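PDB 3X17: endoglucanase from Uncultured bacterium, which probably hydrolyses internal beta-1,4-glucosidic bonds in cellulose, as a glycoside hydrolase family 9 endoglucanase that carries an N-terminal Ig-like domain. Local coordinates for residues P114-V119 with Q465-L470; D159-A164 with Q237-A242; Y331-D336 with S375-A380. All blocks are in the same frame, centred on the assembly; numbering follows the deposited sequence.

Contact 1 (P114-V119 with Q465-L470); sequences PVYRDV and QLDYVL
Tyr-116 and Leu-466 carry the apolar part of this contact, meeting tip to tip. Tyr-116 CG lies anti to the carbonyl carbon (chi1 -76°), and from there the ring extends to Leu-466. The methyl CD1 of Leu-466 makes a CH-pi contact over one face of the phenol ring, 3.9 Å from the ring centroid, while CG2 of Val-115 lies against the opposite face. Such methyl branches are narrow enough to rest on the two faces of a flat ring. Leu-470 comes to the ring's edge, its CD1 4.1 Å from Tyr-116 CE1; the same methyl meets Val-119 CG2 at 4.2 Å, the two side chains running past one another in opposite senses.

The polar link runs through water. Tyr-116 OH donates to a water at 2.7 Å, which in turn donates to Asp-467 OD1 at 2.6 Å. A tyrosine serves both roles here, its ring packing while its hydroxyl supplies the proton for the water bridge. Asp-467 OD1 also accepts from Asn-21 ND2, and OD2 from Gln-32 NE2, so the carboxylate ties the catalytic module to the Ig-like domain.

In the (alpha/alpha)6 barrel, the contact joins the start of helix 115-130 to the end of helix 456-469. Helix 543-558 touches both Tyr-116 and Leu-466 through Phe-556, helix 435-452 reaches Leu-466 through Leu-440, and Gln-32 opens strand 32-37 of the neighbouring sheet.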
loop_
_atom_site.group_PDB
_atom_site.type_symbol
_atom_site.label_atom_id
_atom_site.label_comp_id
_atom_site.label_asym_id
_atom_site.label_seq_id
_atom_site.Cartn_x
_atom_site.Cartn_y
_atom_site.Cartn_z
ATOM N N PRO A 114 -17.535 -13.384 -1.847
ATOM C CA PRO A 114 -16.746 -12.617 -0.874
ATOM C C PRO A 114 -15.294 -12.425 -1.360
ATOM O O PRO A 114 -14.344 -12.905 -0.743
ATOM C CB PRO A 114 -16.815 -13.481 0.377
ATOM C CG PRO A 114 -16.884 -14.905 -0.170
ATOM C CD PRO A 114 -17.703 -14.798 -1.446
ATOM N N VAL A 115 -15.131 -11.742 -2.487
ATOM C CA VAL A 115 -13.879 -11.836 -3.218
ATOM C C VAL A 115 -12.707 -11.149 -2.504
ATOM O O VAL A 115 -11.555 -11.442 -2.799
ATOM C CB VAL A 115 -14.016 -11.284 -4.646
ATOM C CG1 VAL A 115 -15.066 -12.103 -5.417
ATOM C CG2 VAL A 115 -14.390 -9.791 -4.617
ATOM N N TYR A 116 -12.991 -10.228 -1.588
ATOM C CA TYR A 116 -11.907 -9.462 -1.004
ATOM C C TYR A 116 -11.307 -10.177 0.183
ATOM O O TYR A 116 -10.301 -9.732 0.713
ATOM C CB TYR A 116 -12.321 -8.034 -0.664
ATOM C CG TYR A 116 -12.399 -7.202 -1.918
ATOM C CD1 TYR A 116 -11.256 -6.975 -2.667
ATOM C CD2 TYR A 116 -13.640 -6.830 -2.466
ATOM C CE1 TYR A 116 -11.318 -6.356 -3.916
ATOM C CE2 TYR A 116 -13.707 -6.122 -3.669
ATOM C CZ TYR A 116 -12.535 -5.930 -4.407
ATOM O OH TYR A 116 -12.556 -5.251 -5.597
ATOM N N ARG A 117 -11.881 -11.327 0.539
ATOM C CA ARG A 117 -11.244 -12.200 1.513
ATOM C C ARG A 117 -9.983 -12.820 0.927
ATOM O O ARG A 117 -8.967 -12.915 1.598
ATOM C CB ARG A 117 -12.212 -13.290 1.993
ATOM C CG ARG A 117 -13.159 -12.799 3.086
ATOM C CD ARG A 117 -14.126 -13.885 3.558
ATOM N NE ARG A 117 -15.209 -13.301 4.346
ATOM C CZ ARG A 117 -16.416 -13.842 4.488
ATOM N NH1 ARG A 117 -16.713 -15.000 3.894
ATOM N NH2 ARG A 117 -17.334 -13.210 5.215
ATOM N N ASP A 118 -10.066 -13.259 -0.321
ATOM C CA ASP A 118 -8.922 -13.833 -1.001
ATOM C C ASP A 118 -7.911 -12.765 -1.402
ATOM O O ASP A 118 -6.718 -13.028 -1.397
ATOM C CB ASP A 118 -9.368 -14.620 -2.235
ATOM C CG ASP A 118 -10.298 -15.764 -1.879
ATOM O OD1 ASP A 118 -9.947 -16.563 -0.979
ATOM O OD2 ASP A 118 -11.437 -15.746 -2.363
ATOM N N VAL A 119 -8.397 -11.604 -1.827
ATOM C CA VAL A 119 -7.497 -10.481 -2.137
ATOM C C VAL A 119 -6.704 -10.082 -0.878
ATOM O O VAL A 119 -5.477 -9.999 -0.909
ATOM C CB VAL A 119 -8.265 -9.243 -2.657
ATOM C CG1 VAL A 119 -7.347 -8.046 -2.743
ATOM C CG2 VAL A 119 -8.875 -9.527 -3.993
ATOM N N GLN A 465 -10.878 2.020 -6.379
ATOM C CA GLN A 465 -9.401 1.914 -6.390
ATOM C C GLN A 465 -8.936 0.455 -6.402
ATOM O O GLN A 465 -7.971 0.105 -7.096
ATOM C CB GLN A 465 -8.777 2.644 -5.197
ATOM C CG GLN A 465 -9.191 4.078 -5.122
ATOM C CD GLN A 465 -9.235 4.719 -6.494
ATOM O OE1 GLN A 465 -8.273 4.592 -7.283
ATOM N NE2 GLN A 465 -10.364 5.399 -6.812
ATOM N N LEU A 466 -9.671 -0.395 -5.691
ATOM C CA LEU A 466 -9.529 -1.831 -5.879
ATOM C C LEU A 466 -9.882 -2.284 -7.298
ATOM O O LEU A 466 -9.116 -3.025 -7.902
ATOM C CB LEU A 466 -10.320 -2.608 -4.835
ATOM C CG LEU A 466 -9.901 -2.449 -3.374
ATOM C CD1 LEU A 466 -10.984 -2.998 -2.463
ATOM C CD2 LEU A 466 -8.622 -3.256 -3.119
ATOM N N ASP A 467 -11.028 -1.865 -7.834
ATOM C CA ASP A 467 -11.377 -2.246 -9.214
ATOM C C ASP A 467 -10.267 -1.852 -10.176
ATOM O O ASP A 467 -9.989 -2.567 -11.135
ATOM C CB ASP A 467 -12.707 -1.625 -9.703
ATOM C CG ASP A 467 -13.935 -2.087 -8.881
ATOM O OD1 ASP A 467 -13.953 -3.228 -8.327
ATOM O OD2 ASP A 467 -14.926 -1.321 -8.856
ATOM N N TYR A 468 -9.718 -0.663 -9.962
ATOM C CA TYR A 468 -8.735 -0.101 -10.873
ATOM C C TYR A 468 -7.419 -0.896 -10.882
ATOM O O TYR A 468 -6.924 -1.264 -11.954
ATOM C CB TYR A 468 -8.464 1.369 -10.552
ATOM C CG TYR A 468 -7.240 1.911 -11.261
ATOM C CD1 TYR A 468 -7.324 2.392 -12.570
ATOM C CD2 TYR A 468 -6.027 2.056 -10.590
ATOM C CE1 TYR A 468 -6.195 2.896 -13.217
ATOM C CE2 TYR A 468 -4.920 2.610 -11.215
ATOM C CZ TYR A 468 -5.000 3.003 -12.535
ATOM O OH TYR A 468 -3.873 3.490 -13.175
ATOM N N VAL A 469 -6.918 -1.259 -9.697
ATOM C CA VAL A 469 -5.667 -2.012 -9.644
ATOM C C VAL A 469 -5.892 -3.465 -10.019
ATOM O O VAL A 469 -4.920 -4.213 -10.205
ATOM C CB VAL A 469 -4.919 -1.949 -8.274
ATOM C CG1 VAL A 469 -4.497 -0.516 -7.907
ATOM C CG2 VAL A 469 -5.726 -2.615 -7.174
ATOM N N LEU A 470 -7.160 -3.867 -10.139
ATOM C CA LEU A 470 -7.463 -5.247 -10.445
ATOM C C LEU A 470 -8.082 -5.419 -11.817
ATOM O O LEU A 470 -8.678 -6.455 -12.102
ATOM C CB LEU A 470 -8.337 -5.897 -9.356
ATOM C CG LEU A 470 -7.604 -6.149 -8.036
ATOM C CD1 LEU A 470 -8.594 -6.580 -6.948
ATOM C CD2 LEU A 470 -6.536 -7.232 -8.195
HETATM O O HOH W 1 -14.995 -5.109 -6.815
#

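Contact 2 (D159-A164 with Q237-A242); sequences DPFYRA and QRPDGA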
loop_
_atom_site.group_PDB
_atom_site.type_symbol
_atom_site.label_atom_id
_atom_site.label_comp_id
_atom_site.label_asym_id
_atom_site.label_seq_id
_atom_site.Cartn_x
_atom_site.Cartn_y
_atom_site.Cartn_z
ATOM N N ASP A 159 29.563 6.312 15.522
ATOM C CA ASP A 159 28.648 7.119 16.278
ATOM C C ASP A 159 29.022 6.875 17.718
ATOM O O ASP A 159 29.945 6.124 17.991
ATOM C CB ASP A 159 27.163 6.793 15.947
ATOM C CG ASP A 159 26.736 5.363 16.341
ATOM O OD1 ASP A 159 27.133 4.872 17.427
ATOM O OD2 ASP A 159 25.923 4.765 15.595
ATOM N N PRO A 160 28.314 7.504 18.641
ATOM C CA PRO A 160 28.627 7.408 20.048
ATOM C C PRO A 160 28.668 5.974 20.601
ATOM O O PRO A 160 29.217 5.761 21.686
ATOM C CB PRO A 160 27.474 8.168 20.688
ATOM C CG PRO A 160 27.156 9.206 19.674
ATOM C CD PRO A 160 27.223 8.452 18.386
ATOM N N PHE A 161 27.965 5.036 19.969
ATOM C CA PHE A 161 27.858 3.706 20.574
ATOM C C PHE A 161 28.823 2.734 19.915
ATOM O O PHE A 161 29.353 1.852 20.571
ATOM C CB PHE A 161 26.407 3.182 20.530
ATOM C CG PHE A 161 25.486 3.947 21.409
ATOM C CD1 PHE A 161 25.325 3.578 22.736
ATOM C CD2 PHE A 161 24.985 5.175 20.990
ATOM C CE1 PHE A 161 24.574 4.346 23.600
ATOM C CE2 PHE A 161 24.212 5.957 21.843
ATOM C CZ PHE A 161 23.974 5.523 23.143
ATOM N N TYR A 162 29.020 2.898 18.609
ATOM C CA TYR A 162 29.680 1.906 17.789
ATOM C C TYR A 162 30.660 2.579 16.833
ATOM O O TYR A 162 30.312 3.566 16.153
ATOM C CB TYR A 162 28.656 1.141 16.951
ATOM C CG TYR A 162 27.521 0.536 17.741
ATOM C CD1 TYR A 162 27.744 -0.524 18.631
ATOM C CD2 TYR A 162 26.207 0.918 17.482
ATOM C CE1 TYR A 162 26.682 -1.091 19.341
ATOM C CE2 TYR A 162 25.143 0.357 18.174
ATOM C CZ TYR A 162 25.380 -0.614 19.128
ATOM O OH TYR A 162 24.295 -1.182 19.768
ATOM N N ARG A 163 31.830 1.966 16.677
ATOM C CA ARG A 163 32.723 2.362 15.602
ATOM C C ARG A 163 32.291 1.708 14.291
ATOM O O ARG A 163 31.735 0.601 14.293
ATOM C CB ARG A 163 34.175 1.983 15.955
ATOM C CG ARG A 163 34.682 2.658 17.248
ATOM C CD ARG A 163 34.987 4.135 17.014
ATOM N NE ARG A 163 35.151 4.895 18.258
ATOM C CZ ARG A 163 36.287 5.021 18.947
ATOM N NH1 ARG A 163 37.380 4.369 18.584
ATOM N NH2 ARG A 163 36.319 5.769 20.046
ATOM N N ALA A 164 32.519 2.411 13.181
ATOM C CA ALA A 164 32.329 1.835 11.861
ATOM C C ALA A 164 32.910 0.423 11.852
ATOM O O ALA A 164 34.032 0.201 12.312
ATOM C CB ALA A 164 33.028 2.731 10.741
ATOM N N GLN A 237 17.374 0.207 16.524
ATOM C CA GLN A 237 17.370 1.278 17.485
ATOM C C GLN A 237 18.619 1.279 18.362
ATOM O O GLN A 237 18.983 0.293 18.984
ATOM C CB GLN A 237 16.092 1.301 18.349
ATOM C CG GLN A 237 15.903 2.637 19.101
ATOM C CD GLN A 237 14.710 2.635 20.076
ATOM O OE1 GLN A 237 14.329 1.583 20.612
ATOM N NE2 GLN A 237 14.130 3.823 20.323
ATOM N N ARG A 238 19.156 2.469 18.533
ATOM C CA ARG A 238 20.387 2.685 19.253
ATOM C C ARG A 238 19.968 3.015 20.688
ATOM O O ARG A 238 18.861 3.523 20.897
ATOM C CB ARG A 238 21.030 3.885 18.573
ATOM C CG ARG A 238 22.444 4.131 18.847
ATOM C CD ARG A 238 22.607 5.630 18.854
ATOM N NE ARG A 238 23.085 6.095 17.586
ATOM C CZ ARG A 238 23.274 7.374 17.281
ATOM N NH1 ARG A 238 22.821 8.349 18.070
ATOM N NH2 ARG A 238 23.876 7.659 16.149
ATOM N N PRO A 239 20.827 2.725 21.686
ATOM C CA PRO A 239 20.310 2.809 23.045
ATOM C C PRO A 239 19.855 4.205 23.456
ATOM O O PRO A 239 19.092 4.345 24.415
ATOM C CB PRO A 239 21.512 2.371 23.905
ATOM C CG PRO A 239 22.265 1.443 23.014
ATOM C CD PRO A 239 22.157 2.083 21.645
ATOM N N ASP A 240 20.295 5.242 22.750
ATOM C CA ASP A 240 19.803 6.567 23.095
ATOM C C ASP A 240 18.396 6.797 22.504
ATOM O O ASP A 240 17.743 7.784 22.830
ATOM C CB ASP A 240 20.810 7.680 22.729
ATOM C CG ASP A 240 21.091 7.760 21.228
ATOM O OD1 ASP A 240 20.672 6.857 20.481
ATOM O OD2 ASP A 240 21.816 8.684 20.816
ATOM N N GLY A 241 17.915 5.844 21.691
ATOM C CA GLY A 241 16.553 5.928 21.133
ATOM C C GLY A 241 16.523 6.307 19.681
ATOM O O GLY A 241 15.510 6.107 19.005
ATOM N N ALA A 242 17.663 6.733 19.137
ATOM C CA ALA A 242 17.730 7.032 17.708
ATOM C C ALA A 242 17.633 5.753 16.852
ATOM O O ALA A 242 17.993 4.683 17.303
ATOM C CB ALA A 242 19.023 7.814 17.375
HETATM O O HOH W 2 21.802 -0.654 19.287
#
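Phe-161 lies against Arg-238 and Pro-239. Its CG stands anti to the carbonyl carbon, on the side of the backbone N (chi1 -68°). One face of the ring is turned to the proline, whose CD makes a CH-pi contact 3.8 Å from the ring centroid; CB of Pro-239 meets CE1 of Phe-161 at 3.7 Å. The Arg-238 methylene CG approaches Phe-161 CD2 at 3.5 Å. Bends at chi2 and chi3 carry the arginine CD and NE round, and the guanidinium beyond them lies with NH1 toward Asp-240 and NH2 toward Asp-159. NH1 gives a bond of 2.9 Å to the syn lone pair of Asp-240 OD2, lying close to the guanidinium plane, while NH2 forms a longer salt bridge with Asp-159 OD2 at 3.6 Å, the two flat groups 64° apart. Pro-160 CD sits over one guanidinium face, and the buried NE finds no partner.

Residues 238-241 form a type I beta turn between helix 221-235 and strand 243-249. Proline suits its second position, since its ring fixes phi near the value required, and Gly-241 accepts a positive phi that would jam a side chain against the preceding carbonyl. An alanine at Arg-238 would probably leave Asp-159 and Asp-240 without the positive charge between them and open a gap beside the Phe-161 ring.

Asp-159 OD1 accepts from Phe-161 N at 2.7 Å, forming an Asx turn, and from Tyr-162 N at 3.0 Å, whereas OD2 has a further partner in the Tyr-244 hydroxyl. A water joins Tyr-162 OH to Gln-237 O.

Contact 3 (Y331-D336 with S375-A380); sequences YDDRDD and SWVNPA. With CA (calcium ion), chain E.
Asp-333 OD1 is gripped both by a calcium ion, at 2.6 Å, and by a weak hydrogen bond from Asp-335 N; across the contact the same ion holds Val-377 O at 2.4 Å. CG of Asp-333, anti to the backbone N (chi1 169°), is carried out toward the other loop, and both carboxylate oxygens bind the metal, OD2 at 2.5 Å. Asp-335 O and a water add two more ligands, and Asp-338 and Asp-339 complete the site. Aspartate suits this place because its short carboxylate can chelate a hard cation, and the calcium probably offsets the repulsion among the gathered acids. Asp-333 OD2 and Val-377 O, both acceptors, are held close by the ion they share.

Further along the two loops, Tyr-331 and Trp-376 form a T-shaped (edge-to-face) pair. The phenol edge points at the indole face, the planes 78° apart and the Tyr-331 ring centroid 4.7 Å from that of the Trp-376 five-membered ring. Tyr-331 CD1 stands over the centre of the indole, while Val-377 CG2 rests on its other face. A broad indole can serve two neighbours at once, and the Tyr-331 hydroxyl is left to bond Asp-176.

Ser-375 OG accepts from Asn-378 N at 3.1 Å, an ST motif that shapes the loop bearing Val-377. The calcium site clips together two loops of the family 9 (alpha/alpha)6 barrel that lead into helices 337-351 and 381-390: Asp-335 OD1 caps Ala-337 N at the start of the first, while helix 184-200 touches the Tyr-331 and Trp-376 side chains through Thr-185.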
loop_
_atom_site.group_PDB
_atom_site.type_symbol
_atom_site.label_atom_id
_atom_site.label_comp_id
_atom_site.label_asym_id
_atom_site.label_seq_id
_atom_site.Cartn_x
_atom_site.Cartn_y
_atom_site.Cartn_z
ATOM N N TYR A 331 15.239 6.883 0.107
ATOM C CA TYR A 331 14.137 7.329 0.979
ATOM C C TYR A 331 14.537 8.590 1.726
ATOM O O TYR A 331 14.485 8.646 2.962
ATOM C CB TYR A 331 13.679 6.222 1.961
ATOM C CG TYR A 331 12.969 5.081 1.259
ATOM C CD1 TYR A 331 11.846 5.320 0.468
ATOM C CD2 TYR A 331 13.490 3.787 1.273
ATOM C CE1 TYR A 331 11.233 4.292 -0.257
ATOM C CE2 TYR A 331 12.865 2.729 0.561
ATOM C CZ TYR A 331 11.744 2.994 -0.202
ATOM O OH TYR A 331 11.104 1.981 -0.913
ATOM N N ASP A 332 14.906 9.613 0.969
ATOM C CA ASP A 332 15.477 10.805 1.558
ATOM C C ASP A 332 14.352 11.779 1.950
ATOM O O ASP A 332 14.064 12.770 1.234
ATOM C CB ASP A 332 16.484 11.446 0.588
ATOM C CG ASP A 332 15.916 11.644 -0.798
ATOM O OD1 ASP A 332 15.003 10.880 -1.210
ATOM O OD2 ASP A 332 16.346 12.601 -1.463
ATOM N N ASP A 333 13.640 11.425 3.018
ATOM C CA ASP A 333 12.525 12.228 3.525
ATOM C C ASP A 333 13.121 13.450 4.235
ATOM O O ASP A 333 13.825 13.311 5.230
ATOM C CB ASP A 333 11.687 11.396 4.497
ATOM C CG ASP A 333 10.667 12.227 5.281
ATOM O OD1 ASP A 333 10.456 13.428 4.994
ATOM O OD2 ASP A 333 10.096 11.667 6.238
ATOM N N ARG A 334 12.982 14.612 3.622
ATOM C CA ARG A 334 13.788 15.777 4.022
ATOM C C ARG A 334 13.096 16.737 5.010
ATOM O O ARG A 334 13.584 17.844 5.255
ATOM C CB ARG A 334 14.374 16.486 2.778
ATOM C CG ARG A 334 15.135 15.466 1.905
ATOM C CD ARG A 334 16.093 16.030 0.873
ATOM N NE ARG A 334 17.472 15.947 1.355
ATOM C CZ ARG A 334 18.431 15.199 0.827
ATOM N NH1 ARG A 334 18.204 14.436 -0.231
ATOM N NH2 ARG A 334 19.630 15.206 1.386
ATOM N N ASP A 335 12.057 16.240 5.686
ATOM C CA ASP A 335 11.388 17.004 6.752
ATOM C C ASP A 335 10.784 16.068 7.796
ATOM O O ASP A 335 9.984 15.186 7.456
ATOM C CB ASP A 335 10.307 17.907 6.127
ATOM C CG ASP A 335 9.588 18.792 7.150
ATOM O OD1 ASP A 335 9.899 18.738 8.351
ATOM O OD2 ASP A 335 8.659 19.526 6.743
ATOM N N ASP A 336 11.126 16.273 9.063
ATOM C CA ASP A 336 10.693 15.375 10.121
ATOM C C ASP A 336 9.496 15.863 10.942
ATOM O O ASP A 336 9.105 15.226 11.932
ATOM C CB ASP A 336 11.872 14.999 11.033
ATOM C CG ASP A 336 12.312 16.136 11.957
ATOM O OD1 ASP A 336 11.610 17.167 12.022
ATOM O OD2 ASP A 336 13.324 15.961 12.685
ATOM N N SER A 375 2.046 8.444 3.159
ATOM C CA SER A 375 3.235 8.041 2.387
ATOM C C SER A 375 4.467 8.016 3.312
ATOM O O SER A 375 4.402 8.517 4.420
ATOM C CB SER A 375 3.478 9.051 1.240
ATOM O OG SER A 375 4.049 10.240 1.760
ATOM N N TRP A 376 5.570 7.417 2.857
ATOM C CA TRP A 376 6.836 7.435 3.606
ATOM C C TRP A 376 7.452 8.826 3.764
ATOM O O TRP A 376 8.284 9.044 4.652
ATOM C CB TRP A 376 7.856 6.460 3.001
ATOM C CG TRP A 376 8.293 6.781 1.586
ATOM C CD1 TRP A 376 7.850 6.176 0.432
ATOM C CD2 TRP A 376 9.329 7.690 1.180
ATOM N NE1 TRP A 376 8.463 6.740 -0.666
ATOM C CE2 TRP A 376 9.380 7.661 -0.239
ATOM C CE3 TRP A 376 10.153 8.584 1.864
ATOM C CZ2 TRP A 376 10.275 8.442 -0.982
ATOM C CZ3 TRP A 376 11.055 9.375 1.122
ATOM C CH2 TRP A 376 11.107 9.289 -0.289
ATOM N N VAL A 377 7.004 9.780 2.959
ATOM C CA VAL A 377 7.385 11.186 3.166
ATOM C C VAL A 377 6.565 11.809 4.300
ATOM O O VAL A 377 7.120 12.327 5.288
ATOM C CB VAL A 377 7.217 12.001 1.876
ATOM C CG1 VAL A 377 7.472 13.478 2.129
ATOM C CG2 VAL A 377 8.179 11.483 0.782
ATOM N N ASN A 378 5.237 11.722 4.155
ATOM C CA ASN A 378 4.294 12.341 5.087
ATOM C C ASN A 378 3.255 11.326 5.561
ATOM O O ASN A 378 2.392 10.916 4.809
ATOM C CB ASN A 378 3.589 13.513 4.406
ATOM C CG ASN A 378 2.633 14.226 5.320
ATOM O OD1 ASN A 378 2.325 13.758 6.412
ATOM N ND2 ASN A 378 2.116 15.343 4.851
ATOM N N PRO A 379 3.425 10.817 6.773
ATOM C CA PRO A 379 2.504 9.828 7.324
ATOM C C PRO A 379 1.436 10.483 8.234
ATOM O O PRO A 379 0.688 9.784 8.929
ATOM C CB PRO A 379 3.436 8.959 8.167
ATOM C CG PRO A 379 4.396 9.905 8.704
ATOM C CD PRO A 379 4.664 10.906 7.567
ATOM N N ALA A 380 1.417 11.810 8.292
ATOM C CA ALA A 380 0.694 12.480 9.360
ATOM C C ALA A 380 -0.843 12.293 9.327
ATOM O O ALA A 380 -1.493 12.548 10.327
ATOM C CB ALA A 380 1.066 13.982 9.426
HETATM CA CA CA E . 8.584 13.574 6.743
HETATM O O HOH W 3 7.712 15.396 5.288
#

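In the fold
Contact 1 is the buried one, joining two helices, whereas contacts 2 and 3 are surface contacts between loops. Its centre lies on the opposite side of the chain's centre from the other two, about 43 Å from that of contact 2. Contacts 2 and 3 have centres about 22 Å apart and share neighbours: helix 294-312 packs on the turn of contact 2 and precedes the first loop of contact 3, and helix 272-288 touches both. The chemistry of the three follows their setting: leucine and valine methyls round a tyrosine in the interior, an arginine between two acids at the rim of the molecule, and a metal with an aromatic pair where loops lead into helices.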